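Local coordinates for beta-fructofuranosidase (Arthrobacter, PDB 3WPU), which is a carbohydrate-active enzyme of the levansucrase/invertase family, whose members are built on a five-bladed beta-propeller, at residues L450-V454 with L478-I484; F418-S422 with S433-I438; Q62-M67 with D443-T449; G92-S98 with G117-A123. The contacts are given in a common frame with arbitrary orientation. Numbering follows the deposited sequence.

Contacts 1, 2 and 3 form one cluster, their centres about 9 to 13 Å apart; the centre of contact 4 lies about 15 Å from that of contact 1 and about 21 Å from those of contacts 2 and 3. Along the chain, contacts 4 and 2 fall between the two segments of contact 3, and contact 1 follows. Paired strands 437-438 and 443-446 join contacts 2 and 3, reinforced by the Asp436-Arg446 salt bridge. The loop 62-67 before strand 72-81, the turn-bearing segment 478-484 and the 433-454 region thus pack together, while Asp483-Arg121 and Met67, against Ile96 and Phe119, connect them to the sheet holding strands 93-102 and 115-122.

Contact 1 (L450-V454 with L478-I484); sequences LAPTV and LGGWADI
Largely buried, this loop-on-loop contact joins residues 450-454, leading into strand 454-458, to the loop segment 478-484 that precedes strand 488-493. They run antiparallel, Leu450 facing Ala482 and Val454 facing Leu478, and are joined by a single beta bridge, Pro452 with Trp481 (CA-CA 4.0 Å). Residues 450-453 are extended, with phi near -70° and psi of 142° to 176°. Opposite them, Gly480 to Asp483 make a type II turn, with Trp481 at -58/127 and Ala482 at 58/33, weakly closed by Asp483 N to Gly480 O (3.4 Å). Three backbone hydrogen bonds cross: Ala482 N to Ala451 O (3.1 Å), Thr453 N to Gly480 O (3.0 Å) and Gly479 N to Thr453 O (2.7 Å). Thr453, chi1 m, adds OG1 to Asp483 O at 2.6 Å; the Asp483 carboxylate is held by Arg121. Trp481 (chi1 m, chi2 98°) lays its indole over Pro452, whose CG stands 3.6 Å from the six-membered ring centroid, 12° off the normal, a CH-pi contact. Leu450 (m, t) packs CB on Ala482 CB and CD1 on Ile484 CD1, both at 3.7 Å. An isolated beta bridge thus docks a type II turn on the extended chain entering strand 454-458.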
loop_
_atom_site.group_PDB
_atom_site.type_symbol
_atom_site.label_atom_id
_atom_site.label_comp_id
_atom_site.label_asym_id
_atom_site.label_seq_id
_atom_site.Cartn_x
_atom_site.Cartn_y
_atom_site.Cartn_z
ATOM N N LEU A 450 10.717 -1.623 8.954
ATOM C CA LEU A 450 10.455 -0.486 8.077
ATOM C C LEU A 450 11.705 0.321 7.723
ATOM O O LEU A 450 12.655 0.451 8.519
ATOM C CB LEU A 450 9.365 0.416 8.666
ATOM C CG LEU A 450 8.023 -0.296 8.826
ATOM C CD1 LEU A 450 7.027 0.719 9.371
ATOM C CD2 LEU A 450 7.454 -0.909 7.555
ATOM N N ALA A 451 11.691 0.860 6.510
ATOM C CA ALA A 451 12.739 1.749 6.025
ATOM C C ALA A 451 12.584 3.137 6.679
ATOM O O ALA A 451 11.610 3.360 7.403
ATOM C CB ALA A 451 12.640 1.876 4.514
ATOM N N PRO A 452 13.531 4.079 6.409
ATOM C CA PRO A 452 13.262 5.457 6.771
ATOM C C PRO A 452 12.124 5.975 5.896
ATOM O O PRO A 452 12.028 5.635 4.717
ATOM C CB PRO A 452 14.566 6.191 6.433
ATOM C CG PRO A 452 15.623 5.110 6.356
ATOM C CD PRO A 452 14.868 3.927 5.801
ATOM N N THR A 453 11.266 6.782 6.472
ATOM C CA THR A 453 10.213 7.407 5.713
ATOM C C THR A 453 10.835 8.487 4.834
ATOM O O THR A 453 11.754 9.192 5.270
ATOM C CB THR A 453 9.224 7.964 6.700
ATOM O OG1 THR A 453 8.623 6.856 7.376
ATOM C CG2 THR A 453 8.127 8.816 6.021
ATOM N N VAL A 454 10.326 8.614 3.615
ATOM C CA VAL A 454 10.885 9.558 2.662
ATOM C C VAL A 454 9.777 10.484 2.228
ATOM O O VAL A 454 8.660 10.322 2.659
ATOM C CB VAL A 454 11.578 8.873 1.456
ATOM C CG1 VAL A 454 12.774 8.066 1.931
ATOM C CG2 VAL A 454 10.616 8.007 0.648
ATOM N N LEU A 478 16.284 10.876 3.674
ATOM C CA LEU A 478 15.860 9.855 4.646
ATOM C C LEU A 478 15.360 10.472 5.943
ATOM O O LEU A 478 16.109 11.155 6.649
ATOM C CB LEU A 478 17.033 8.934 4.978
ATOM C CG LEU A 478 17.627 8.127 3.820
ATOM C CD1 LEU A 478 18.850 7.393 4.340
ATOM C CD2 LEU A 478 16.639 7.138 3.266
ATOM N N GLY A 479 14.086 10.253 6.253
ATOM C CA GLY A 479 13.520 10.642 7.528
ATOM C C GLY A 479 13.701 9.594 8.622
ATOM O O GLY A 479 14.708 8.862 8.674
ATOM N N GLY A 480 12.723 9.546 9.518
ATOM C CA GLY A 480 12.799 8.664 10.669
ATOM C C GLY A 480 12.577 7.210 10.285
ATOM O O GLY A 480 11.756 6.903 9.437
ATOM N N TRP A 481 13.336 6.302 10.892
ATOM C CA TRP A 481 13.038 4.890 10.754
ATOM C C TRP A 481 11.616 4.592 11.232
ATOM O O TRP A 481 11.234 4.940 12.345
ATOM C CB TRP A 481 14.040 4.079 11.559
ATOM C CG TRP A 481 15.438 4.247 11.085
ATOM C CD1 TRP A 481 16.402 5.075 11.606
ATOM C CD2 TRP A 481 16.045 3.557 9.992
ATOM N NE1 TRP A 481 17.594 4.912 10.911
ATOM C CE2 TRP A 481 17.390 3.995 9.906
ATOM C CE3 TRP A 481 15.590 2.596 9.083
ATOM C CZ2 TRP A 481 18.261 3.533 8.934
ATOM C CZ3 TRP A 481 16.470 2.127 8.116
ATOM C CH2 TRP A 481 17.793 2.594 8.051
ATOM N N ALA A 482 10.824 3.940 10.376
ATOM C CA ALA A 482 9.489 3.467 10.728
ATOM C C ALA A 482 8.580 4.620 11.185
ATOM O O ALA A 482 7.692 4.457 12.019
ATOM C CB ALA A 482 9.570 2.356 11.773
ATOM N N ASP A 483 8.794 5.798 10.597
ATOM C CA ASP A 483 7.993 6.941 10.977
ATOM C C ASP A 483 6.656 6.932 10.225
ATOM O O ASP A 483 6.607 7.186 9.020
ATOM C CB ASP A 483 8.760 8.244 10.715
ATOM C CG ASP A 483 8.063 9.458 11.294
ATOM O OD1 ASP A 483 7.264 9.291 12.236
ATOM O OD2 ASP A 483 8.355 10.590 10.827
ATOM N N ILE A 484 5.577 6.665 10.956
ATOM C CA ILE A 484 4.230 6.675 10.415
ATOM C C ILE A 484 3.390 7.643 11.276
ATOM O O ILE A 484 2.709 7.240 12.224
ATOM C CB ILE A 484 3.653 5.251 10.379
ATOM C CG1 ILE A 484 4.524 4.381 9.466
ATOM C CG2 ILE A 484 2.198 5.296 9.907
ATOM C CD1 ILE A 484 4.038 2.971 9.240
#

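Contact 2 (F418-S422 with S433-I438)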
loop_
_atom_site.group_PDB
_atom_site.type_symbol
_atom_site.label_atom_id
_atom_site.label_comp_id
_atom_site.label_asym_id
_atom_site.label_seq_id
_atom_site.Cartn_x
_atom_site.Cartn_y
_atom_site.Cartn_z
ATOM N N PHE A 418 16.370 -3.849 -3.983
ATOM C CA PHE A 418 15.255 -4.400 -3.217
ATOM C C PHE A 418 15.122 -3.769 -1.830
ATOM O O PHE A 418 14.584 -4.386 -0.906
ATOM C CB PHE A 418 15.414 -5.909 -3.081
ATOM C CG PHE A 418 15.512 -6.638 -4.398
ATOM C CD1 PHE A 418 14.406 -6.714 -5.247
ATOM C CD2 PHE A 418 16.688 -7.266 -4.785
ATOM C CE1 PHE A 418 14.471 -7.407 -6.448
ATOM C CE2 PHE A 418 16.754 -7.957 -5.994
ATOM C CZ PHE A 418 15.655 -8.008 -6.832
ATOM N N GLN A 419 15.608 -2.540 -1.667
ATOM C CA GLN A 419 15.702 -1.923 -0.344
ATOM C C GLN A 419 14.364 -1.633 0.285
ATOM O O GLN A 419 14.288 -1.438 1.492
ATOM C CB GLN A 419 16.518 -0.619 -0.376
ATOM C CG GLN A 419 15.823 0.512 -1.129
ATOM C CD GLN A 419 16.621 1.799 -1.127
ATOM O OE1 GLN A 419 17.846 1.802 -0.953
ATOM N NE2 GLN A 419 15.927 2.906 -1.281
ATOM N N ALA A 420 13.331 -1.535 -0.554
ATOM C CA ALA A 420 12.020 -1.087 -0.112
ATOM C C ALA A 420 10.927 -1.772 -0.927
ATOM O O ALA A 420 11.071 -1.989 -2.139
ATOM C CB ALA A 420 11.920 0.428 -0.261
ATOM N N TYR A 421 9.845 -2.130 -0.244
ATOM C CA TYR A 421 8.639 -2.624 -0.897
ATOM C C TYR A 421 7.387 -2.305 -0.057
ATOM O O TYR A 421 7.491 -1.771 1.067
ATOM C CB TYR A 421 8.736 -4.123 -1.299
ATOM C CG TYR A 421 7.850 -4.405 -2.480
ATOM C CD1 TYR A 421 8.103 -3.803 -3.700
ATOM C CD2 TYR A 421 6.710 -5.196 -2.357
ATOM C CE1 TYR A 421 7.274 -3.996 -4.783
ATOM C CE2 TYR A 421 5.842 -5.374 -3.428
ATOM C CZ TYR A 421 6.132 -4.784 -4.645
ATOM O OH TYR A 421 5.307 -4.952 -5.760
ATOM N N SER A 422 6.224 -2.568 -0.671
ATOM C CA SER A 422 4.907 -2.312 -0.090
ATOM C C SER A 422 4.768 -0.886 0.433
ATOM O O SER A 422 4.181 -0.630 1.503
ATOM C CB SER A 422 4.579 -3.358 0.971
ATOM O OG SER A 422 4.539 -4.638 0.359
ATOM N N SER A 433 7.717 2.360 3.918
ATOM C CA SER A 433 7.929 1.118 3.176
ATOM C C SER A 433 8.706 0.165 4.085
ATOM O O SER A 433 9.240 0.628 5.081
ATOM C CB SER A 433 8.756 1.397 1.911
ATOM O OG SER A 433 10.030 1.958 2.196
ATOM N N PHE A 434 8.747 -1.121 3.740
ATOM C CA PHE A 434 9.565 -2.075 4.500
ATOM C C PHE A 434 10.765 -2.457 3.690
ATOM O O PHE A 434 10.752 -2.490 2.466
ATOM C CB PHE A 434 8.749 -3.312 4.925
ATOM C CG PHE A 434 8.632 -4.381 3.862
ATOM C CD1 PHE A 434 9.595 -5.361 3.706
ATOM C CD2 PHE A 434 7.575 -4.387 2.968
ATOM C CE1 PHE A 434 9.482 -6.333 2.716
ATOM C CE2 PHE A 434 7.452 -5.345 1.975
ATOM C CZ PHE A 434 8.422 -6.315 1.825
ATOM N N ILE A 435 11.803 -2.876 4.406
ATOM C CA ILE A 435 13.048 -3.321 3.779
ATOM C C ILE A 435 13.020 -4.809 3.444
ATOM O O ILE A 435 12.709 -5.652 4.310
ATOM C CB ILE A 435 14.221 -3.086 4.745
ATOM C CG1 ILE A 435 14.390 -1.595 5.045
ATOM C CG2 ILE A 435 15.510 -3.648 4.148
ATOM C CD1 ILE A 435 15.404 -1.271 6.123
ATOM N N ASP A 436 13.342 -5.146 2.200
ATOM C CA ASP A 436 13.328 -6.540 1.806
ATOM C C ASP A 436 14.769 -7.010 1.857
ATOM O O ASP A 436 15.123 -7.805 2.737
ATOM C CB ASP A 436 12.694 -6.754 0.438
ATOM C CG ASP A 436 12.483 -8.228 0.116
ATOM O OD1 ASP A 436 13.016 -9.105 0.825
ATOM O OD2 ASP A 436 11.809 -8.506 -0.878
ATOM N N THR A 437 15.601 -6.494 0.952
ATOM C CA THR A 437 17.042 -6.825 0.965
ATOM C C THR A 437 17.894 -5.579 0.733
ATOM O O THR A 437 17.530 -4.741 -0.065
ATOM C CB THR A 437 17.364 -7.828 -0.138
ATOM O OG1 THR A 437 16.616 -9.007 0.086
ATOM C CG2 THR A 437 18.895 -8.191 -0.199
ATOM N N ILE A 438 19.053 -5.491 1.389
ATOM C CA ILE A 438 20.044 -4.474 1.062
ATOM C C ILE A 438 21.380 -5.184 1.011
ATOM O O ILE A 438 21.696 -5.928 1.926
ATOM C CB ILE A 438 20.116 -3.331 2.091
ATOM C CG1 ILE A 438 18.766 -2.600 2.143
ATOM C CG2 ILE A 438 21.220 -2.356 1.723
ATOM C CD1 ILE A 438 18.668 -1.536 3.220
HETATM O O HOH W 1 18.682 -4.587 -2.471
#
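Backbone hydrogen bonds carry this contact, an irregular antiparallel pairing. Tyr421 and Phe434 form its one bridge, a hydrogen-bonded pair at the end of strand 430-434 of the four-stranded antiparallel sheet, Tyr421 N to Phe434 O at 2.9 Å and Phe434 N to Tyr421 O at 3.0 Å. At the other end Phe418 O accepts Thr437 N at 3.0 Å, and more weakly Asp436 N at 3.4 Å. Water 1 extends this end, accepting from Phe418 N (2.9 Å) and donating to Thr437 O (2.7 Å). Between them regular pairing lapses: Asp436, at -100/-68, kinks the chain between strands 430-434 and 437-438, and the gap is spanned by CA-H...O contacts, Ile435 CA to Gln419 O and Ala420 CA to Phe434 O, both 3.2 Å. Several polar ends are engaged outside the pair: Asp436 with Arg446 and a bound glycerol, Tyr421 OH with Glu338, Ser422 OG with Asp76, Thr437 OG1 with Pro406 O, and Gln419 with Val60 and Pro58. In the packing, Tyr421 CB meets Phe434 CE2 at 3.7 Å, and Ser422 OG lies at the Phe434 ring edge (3.4 Å to CE2). Main-chain atoms thus define the register, at the cost of one buried carbonyl, Gln419 O, that finds no conventional hydrogen-bond donor.

Contact 3 (Q62-M67 with D443-T449)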
loop_
_atom_site.group_PDB
_atom_site.type_symbol
_atom_site.label_atom_id
_atom_site.label_comp_id
_atom_site.label_asym_id
_atom_site.label_seq_id
_atom_site.Cartn_x
_atom_site.Cartn_y
_atom_site.Cartn_z
ATOM N N GLN A 62 22.633 0.035 4.849
ATOM C CA GLN A 62 22.601 -1.401 5.097
ATOM C C GLN A 62 22.592 -1.724 6.580
ATOM O O GLN A 62 22.148 -2.801 6.963
ATOM C CB GLN A 62 23.784 -2.098 4.409
ATOM C CG GLN A 62 23.617 -3.609 4.350
ATOM C CD GLN A 62 24.526 -4.296 3.347
ATOM O OE1 GLN A 62 24.806 -3.771 2.274
ATOM N NE2 GLN A 62 24.959 -5.498 3.682
ATOM N N ASP A 63 23.096 -0.797 7.390
ATOM C CA ASP A 63 23.015 -0.902 8.848
ATOM C C ASP A 63 21.764 -0.181 9.296
ATOM O O ASP A 63 21.758 1.053 9.464
ATOM C CB ASP A 63 24.258 -0.306 9.497
ATOM C CG ASP A 63 25.516 -0.991 9.035
ATOM O OD1 ASP A 63 25.775 -2.113 9.514
ATOM O OD2 ASP A 63 26.216 -0.413 8.177
ATOM N N PHE A 64 20.694 -0.939 9.444
ATOM C CA PHE A 64 19.427 -0.358 9.834
ATOM C C PHE A 64 19.033 -0.936 11.187
ATOM O O PHE A 64 19.390 -2.072 11.507
ATOM C CB PHE A 64 18.361 -0.626 8.774
ATOM C CG PHE A 64 18.313 -2.058 8.284
ATOM C CD1 PHE A 64 17.623 -3.028 9.004
ATOM C CD2 PHE A 64 18.964 -2.436 7.110
ATOM C CE1 PHE A 64 17.550 -4.328 8.540
ATOM C CE2 PHE A 64 18.907 -3.738 6.652
ATOM C CZ PHE A 64 18.214 -4.698 7.376
ATOM N N PRO A 65 18.293 -0.152 11.985
ATOM C CA PRO A 65 17.698 -0.695 13.191
ATOM C C PRO A 65 16.506 -1.593 12.851
ATOM O O PRO A 65 15.972 -1.566 11.712
ATOM C CB PRO A 65 17.250 0.546 13.936
ATOM C CG PRO A 65 16.870 1.499 12.835
ATOM C CD PRO A 65 17.825 1.219 11.706
ATOM N N ASP A 66 16.105 -2.380 13.837
ATOM C CA ASP A 66 14.929 -3.251 13.721
ATOM C C ASP A 66 13.823 -2.781 14.664
ATOM O O ASP A 66 14.023 -2.636 15.876
ATOM C CB ASP A 66 15.297 -4.704 13.940
ATOM C CG ASP A 66 14.123 -5.624 13.724
ATOM O OD1 ASP A 66 14.040 -6.229 12.640
ATOM O OD2 ASP A 66 13.291 -5.717 14.650
ATOM N N MET A 67 12.646 -2.512 14.101
ATOM C CA MET A 67 11.576 -1.877 14.838
ATOM C C MET A 67 10.949 -2.739 15.938
ATOM O O MET A 67 10.323 -2.209 16.863
ATOM C CB MET A 67 10.492 -1.484 13.845
ATOM C CG MET A 67 9.724 -2.676 13.237
ATOM S SD MET A 67 8.658 -2.175 11.862
ATOM C CE MET A 67 7.297 -1.299 12.626
ATOM N N ASP A 443 27.164 -10.175 0.123
ATOM C CA ASP A 443 27.122 -9.362 1.327
ATOM C C ASP A 443 25.788 -8.630 1.394
ATOM O O ASP A 443 25.727 -7.405 1.219
ATOM C CB ASP A 443 28.268 -8.355 1.337
ATOM C CG ASP A 443 28.238 -7.439 2.544
ATOM O OD1 ASP A 443 27.831 -7.871 3.633
ATOM O OD2 ASP A 443 28.617 -6.261 2.390
ATOM N N PHE A 444 24.738 -9.398 1.653
ATOM C CA PHE A 444 23.404 -8.817 1.757
ATOM C C PHE A 444 22.699 -9.259 3.012
ATOM O O PHE A 444 23.063 -10.263 3.628
ATOM C CB PHE A 444 22.564 -9.131 0.515
ATOM C CG PHE A 444 22.182 -10.589 0.357
ATOM C CD1 PHE A 444 20.960 -11.072 0.845
ATOM C CD2 PHE A 444 23.017 -11.478 -0.333
ATOM C CE1 PHE A 444 20.596 -12.394 0.666
ATOM C CE2 PHE A 444 22.663 -12.802 -0.505
ATOM C CZ PHE A 444 21.454 -13.266 -0.014
ATOM N N VAL A 445 21.655 -8.512 3.383
ATOM C CA VAL A 445 20.885 -8.812 4.558
ATOM C C VAL A 445 19.423 -8.594 4.224
ATOM O O VAL A 445 19.110 -7.770 3.351
ATOM C CB VAL A 445 21.250 -7.913 5.764
ATOM C CG1 VAL A 445 22.652 -8.253 6.266
ATOM C CG2 VAL A 445 21.151 -6.443 5.443
ATOM N N ARG A 446 18.575 -9.363 4.898
ATOM C CA ARG A 446 17.119 -9.193 4.796
ATOM C C ARG A 446 16.638 -8.268 5.883
ATOM O O ARG A 446 17.186 -8.238 6.991
ATOM C CB ARG A 446 16.409 -10.535 4.885
ATOM C CG ARG A 446 16.925 -11.580 3.908
ATOM C CD ARG A 446 16.982 -11.117 2.460
ATOM N NE ARG A 446 15.650 -10.988 1.870
ATOM C CZ ARG A 446 14.962 -12.000 1.337
ATOM N NH1 ARG A 446 15.459 -13.226 1.349
ATOM N NH2 ARG A 446 13.762 -11.787 0.780
ATOM N N GLY A 447 15.570 -7.533 5.585
ATOM C CA GLY A 447 15.058 -6.523 6.490
ATOM C C GLY A 447 13.944 -7.016 7.380
ATOM O O GLY A 447 14.158 -7.375 8.536
ATOM N N GLY A 448 12.706 -6.987 6.891
ATOM C CA GLY A 448 11.606 -7.396 7.739
ATOM C C GLY A 448 11.396 -6.377 8.859
ATOM O O GLY A 448 11.033 -6.724 9.989
ATOM N N THR A 449 11.632 -5.111 8.519
ATOM C CA THR A 449 11.434 -3.947 9.394
ATOM C C THR A 449 11.281 -2.723 8.458
ATOM O O THR A 449 11.654 -2.798 7.288
ATOM C CB THR A 449 12.628 -3.766 10.363
ATOM O OG1 THR A 449 12.365 -2.696 11.279
ATOM C CG2 THR A 449 13.937 -3.479 9.603
HETATM O O HOH W 2 13.654 -0.412 10.837
HETATM O O HOH W 3 10.963 -5.941 12.896
HETATM O O HOH W 4 15.859 -6.860 10.631
#
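Thr449, Gln62 and Phe64 bury the most surface here, 98, 71 and 69 Å², and they mark out a contact in which the loop 62-67 runs alongside 443-449 in nearly the same direction (24° between end-to-end vectors). Thr449 points toward the loop and is used from two sides. Its OG1 accepts Met67 N at 2.8 Å (163°), and water 2 lies 2.7 Å from Thr449 OG1 while donating to Pro65 O, also at 2.7 Å; its methyl CG2 sits 3.5 Å from Pro65 O and 3.8 Å from Phe64 CD1. Phe64, chi1 p, extends its ring across the gap: CE2 reaches Val445 CG2 at 3.7 Å, CZ meets Gly447 CA at 3.8 Å, and Arg446 O lies at the ring edge, 3.7 Å from Phe64 CZ. At the far end Gln62 stretches with chi1 and chi2 both t, so that its NE2 donates to Asp443 O at 3.2 Å, and its CG rests 3.9 Å from Val445 CG2. Water 4 donates to both Asp66 OD1 (2.8 Å) and Gly447 O (2.7 Å); the Asp66 carboxylate is also bound by Arg103 and by the backbone of Ser68 and Glu70. The loop therefore runs beside strand 443-446, whose partner 437-438 contributes Ile438, in contact with the side chains of Gln62 and Phe64, before it enters strand 72-81; Trp481 packs on Phe64 and Pro65.

Contact 4 (G92-S98 with G117-A123); sequences GWEIIFS and GYFYRPA
Two neighbouring antiparallel strands, 93-98 and 117-122, pair here at 160° with axes 4.5 Å apart. The register sets Trp93 against Pro122, Ile95 against Tyr120 and Phe97 against Tyr118 as non-hydrogen-bonded pairs, alternating with hydrogen-bonded Glu94-Arg121, Ile96-Phe119 and Ser98-Gly117. Each of those three is doubly satisfied: Glu94 N to Arg121 O 2.8 Å and Arg121 N to Glu94 O 3.0 Å; Ile96 N to Phe119 O 3.0 Å and Phe119 N to Ile96 O 2.9 Å; Ser98 N to Gly117 O 3.0 Å and Gly117 N to Ser98 O 2.8 Å. Beyond the last bridge Ala123 N donates to Gly92 O at 2.9 Å, Gly92 adopting 92/6. Glu94 (m, t) and extended Arg121 (p, t, t) form a salt bridge, Glu94 OE1 taking Arg121 NE at 2.7 Å and Arg121 NH2 at 3.0 Å; Glu94 OE2 accepts Ala486 N, while Arg121 also binds Asp483 and Gly134 O. Ser98 OG is hydrogen-bonded to Thr77 OG1. Across the sheet from the salt bridge, Tyr120 directs its edge at the Trp93 face, offset edge-to-face (centroids 5.4 Å, planes 87°). Strand 72-81 flanks 93-102 through Phe97-Trp78 backbone bonding, strand 137-141 flanks 115-122, and Val214 of strand 213-226 packs against Trp93, Ile95 and Tyr120.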
loop_
_atom_site.group_PDB
_atom_site.type_symbol
_atom_site.label_atom_id
_atom_site.label_comp_id
_atom_site.label_asym_id
_atom_site.label_seq_id
_atom_site.Cartn_x
_atom_site.Cartn_y
_atom_site.Cartn_z
ATOM N N GLY A 92 -3.713 9.414 22.839
ATOM C CA GLY A 92 -2.306 9.675 23.029
ATOM C C GLY A 92 -1.371 8.670 22.408
ATOM O O GLY A 92 -0.166 8.775 22.598
ATOM N N TRP A 93 -1.904 7.713 21.654
ATOM C CA TRP A 93 -1.071 6.638 21.078
ATOM C C TRP A 93 -1.245 6.514 19.564
ATOM O O TRP A 93 -2.373 6.344 19.078
ATOM C CB TRP A 93 -1.438 5.293 21.690
ATOM C CG TRP A 93 -1.221 5.209 23.146
ATOM C CD1 TRP A 93 -2.145 5.417 24.122
ATOM C CD2 TRP A 93 -0.000 4.860 23.808
ATOM N NE1 TRP A 93 -1.580 5.239 25.354
ATOM C CE2 TRP A 93 -0.258 4.896 25.191
ATOM C CE3 TRP A 93 1.291 4.557 23.374
ATOM C CZ2 TRP A 93 0.720 4.615 26.137
ATOM C CZ3 TRP A 93 2.262 4.274 24.320
ATOM C CH2 TRP A 93 1.975 4.299 25.678
ATOM N N GLU A 94 -0.136 6.580 18.830
ATOM C CA GLU A 94 -0.142 6.237 17.396
ATOM C C GLU A 94 -0.221 4.704 17.357
ATOM O O GLU A 94 0.431 4.042 18.167
ATOM C CB GLU A 94 1.110 6.722 16.674
ATOM C CG GLU A 94 1.190 8.226 16.552
ATOM C CD GLU A 94 2.381 8.729 15.780
ATOM O OE1 GLU A 94 3.386 7.992 15.599
ATOM O OE2 GLU A 94 2.331 9.909 15.372
ATOM N N ILE A 95 -1.009 4.169 16.417
ATOM C CA ILE A 95 -1.280 2.747 16.283
ATOM C C ILE A 95 -1.134 2.374 14.807
ATOM O O ILE A 95 -1.707 3.023 13.927
ATOM C CB ILE A 95 -2.716 2.388 16.742
ATOM C CG1 ILE A 95 -2.889 2.628 18.241
ATOM C CG2 ILE A 95 -3.051 0.937 16.375
ATOM C CD1 ILE A 95 -4.331 2.702 18.676
ATOM N N ILE A 96 -0.345 1.336 14.547
ATOM C CA ILE A 96 -0.206 0.784 13.193
ATOM C C ILE A 96 -0.484 -0.708 13.196
ATOM O O ILE A 96 -0.351 -1.390 14.235
ATOM C CB ILE A 96 1.167 1.067 12.580
ATOM C CG1 ILE A 96 2.260 0.424 13.434
ATOM C CG2 ILE A 96 1.349 2.575 12.394
ATOM C CD1 ILE A 96 3.667 0.542 12.869
ATOM N N PHE A 97 -0.881 -1.188 12.025
ATOM C CA PHE A 97 -1.082 -2.613 11.755
ATOM C C PHE A 97 -0.043 -3.068 10.772
ATOM O O PHE A 97 0.285 -2.330 9.832
ATOM C CB PHE A 97 -2.472 -2.846 11.163
ATOM C CG PHE A 97 -3.585 -2.640 12.144
ATOM C CD1 PHE A 97 -3.970 -3.659 12.997
ATOM C CD2 PHE A 97 -4.253 -1.437 12.199
ATOM C CE1 PHE A 97 -5.005 -3.488 13.898
ATOM C CE2 PHE A 97 -5.296 -1.260 13.094
ATOM C CZ PHE A 97 -5.669 -2.278 13.939
ATOM N N SER A 98 0.489 -4.277 10.982
ATOM C CA SER A 98 1.507 -4.836 10.118
ATOM C C SER A 98 1.298 -6.322 9.863
ATOM O O SER A 98 0.819 -7.051 10.741
ATOM C CB SER A 98 2.898 -4.718 10.751
ATOM O OG SER A 98 3.278 -3.388 11.073
ATOM N N GLY A 117 -0.456 -8.154 12.975
ATOM C CA GLY A 117 -0.088 -7.704 14.305
ATOM C C GLY A 117 -0.251 -6.199 14.400
ATOM O O GLY A 117 -0.656 -5.550 13.433
ATOM N N TYR A 118 0.029 -5.627 15.563
ATOM C CA TYR A 118 -0.025 -4.180 15.705
ATOM C C TYR A 118 1.092 -3.640 16.563
ATOM O O TYR A 118 1.677 -4.367 17.366
ATOM C CB TYR A 118 -1.391 -3.721 16.218
ATOM C CG TYR A 118 -1.703 -4.087 17.665
ATOM C CD1 TYR A 118 -1.614 -3.124 18.665
ATOM C CD2 TYR A 118 -2.113 -5.361 18.023
ATOM C CE1 TYR A 118 -1.901 -3.426 19.979
ATOM C CE2 TYR A 118 -2.404 -5.671 19.358
ATOM C CZ TYR A 118 -2.312 -4.675 20.316
ATOM O OH TYR A 118 -2.596 -4.901 21.650
ATOM N N PHE A 119 1.419 -2.368 16.344
ATOM C CA PHE A 119 2.433 -1.671 17.129
ATOM C C PHE A 119 1.811 -0.371 17.612
ATOM O O PHE A 119 0.844 0.122 17.016
ATOM C CB PHE A 119 3.676 -1.344 16.300
ATOM C CG PHE A 119 4.492 -2.535 15.832
ATOM C CD1 PHE A 119 5.633 -2.905 16.528
ATOM C CD2 PHE A 119 4.166 -3.225 14.678
ATOM C CE1 PHE A 119 6.425 -3.958 16.087
ATOM C CE2 PHE A 119 4.954 -4.278 14.226
ATOM C CZ PHE A 119 6.076 -4.653 14.953
ATOM N N TYR A 120 2.365 0.194 18.681
ATOM C CA TYR A 120 1.944 1.501 19.170
ATOM C C TYR A 120 3.109 2.281 19.763
ATOM O O TYR A 120 4.157 1.699 20.148
ATOM C CB TYR A 120 0.806 1.356 20.170
ATOM C CG TYR A 120 1.129 0.511 21.375
ATOM C CD1 TYR A 120 1.666 1.080 22.519
ATOM C CD2 TYR A 120 0.851 -0.859 21.377
ATOM C CE1 TYR A 120 1.944 0.303 23.634
ATOM C CE2 TYR A 120 1.142 -1.641 22.477
ATOM C CZ TYR A 120 1.666 -1.058 23.597
ATOM O OH TYR A 120 1.934 -1.861 24.697
ATOM N N ARG A 121 2.962 3.597 19.787
ATOM C CA ARG A 121 3.966 4.473 20.388
ATOM C C ARG A 121 3.298 5.778 20.772
ATOM O O ARG A 121 2.238 6.107 20.241
ATOM C CB ARG A 121 5.144 4.716 19.438
ATOM C CG ARG A 121 4.825 5.608 18.253
ATOM C CD ARG A 121 6.000 5.749 17.294
ATOM N NE ARG A 121 5.629 6.602 16.160
ATOM C CZ ARG A 121 6.441 6.936 15.167
ATOM N NH1 ARG A 121 7.694 6.507 15.132
ATOM N NH2 ARG A 121 5.982 7.679 14.180
ATOM N N PRO A 122 3.917 6.531 21.683
ATOM C CA PRO A 122 3.334 7.814 22.077
ATOM C C PRO A 122 3.183 8.779 20.893
ATOM O O PRO A 122 4.080 8.918 20.056
ATOM C CB PRO A 122 4.353 8.363 23.078
ATOM C CG PRO A 122 5.052 7.149 23.606
ATOM C CD PRO A 122 5.167 6.255 22.403
ATOM N N ALA A 123 2.039 9.438 20.838
ATOM C CA ALA A 123 1.775 10.457 19.849
ATOM C C ALA A 123 2.557 11.755 20.144
ATOM O O ALA A 123 2.963 12.016 21.282
ATOM C CB ALA A 123 0.275 10.748 19.800
#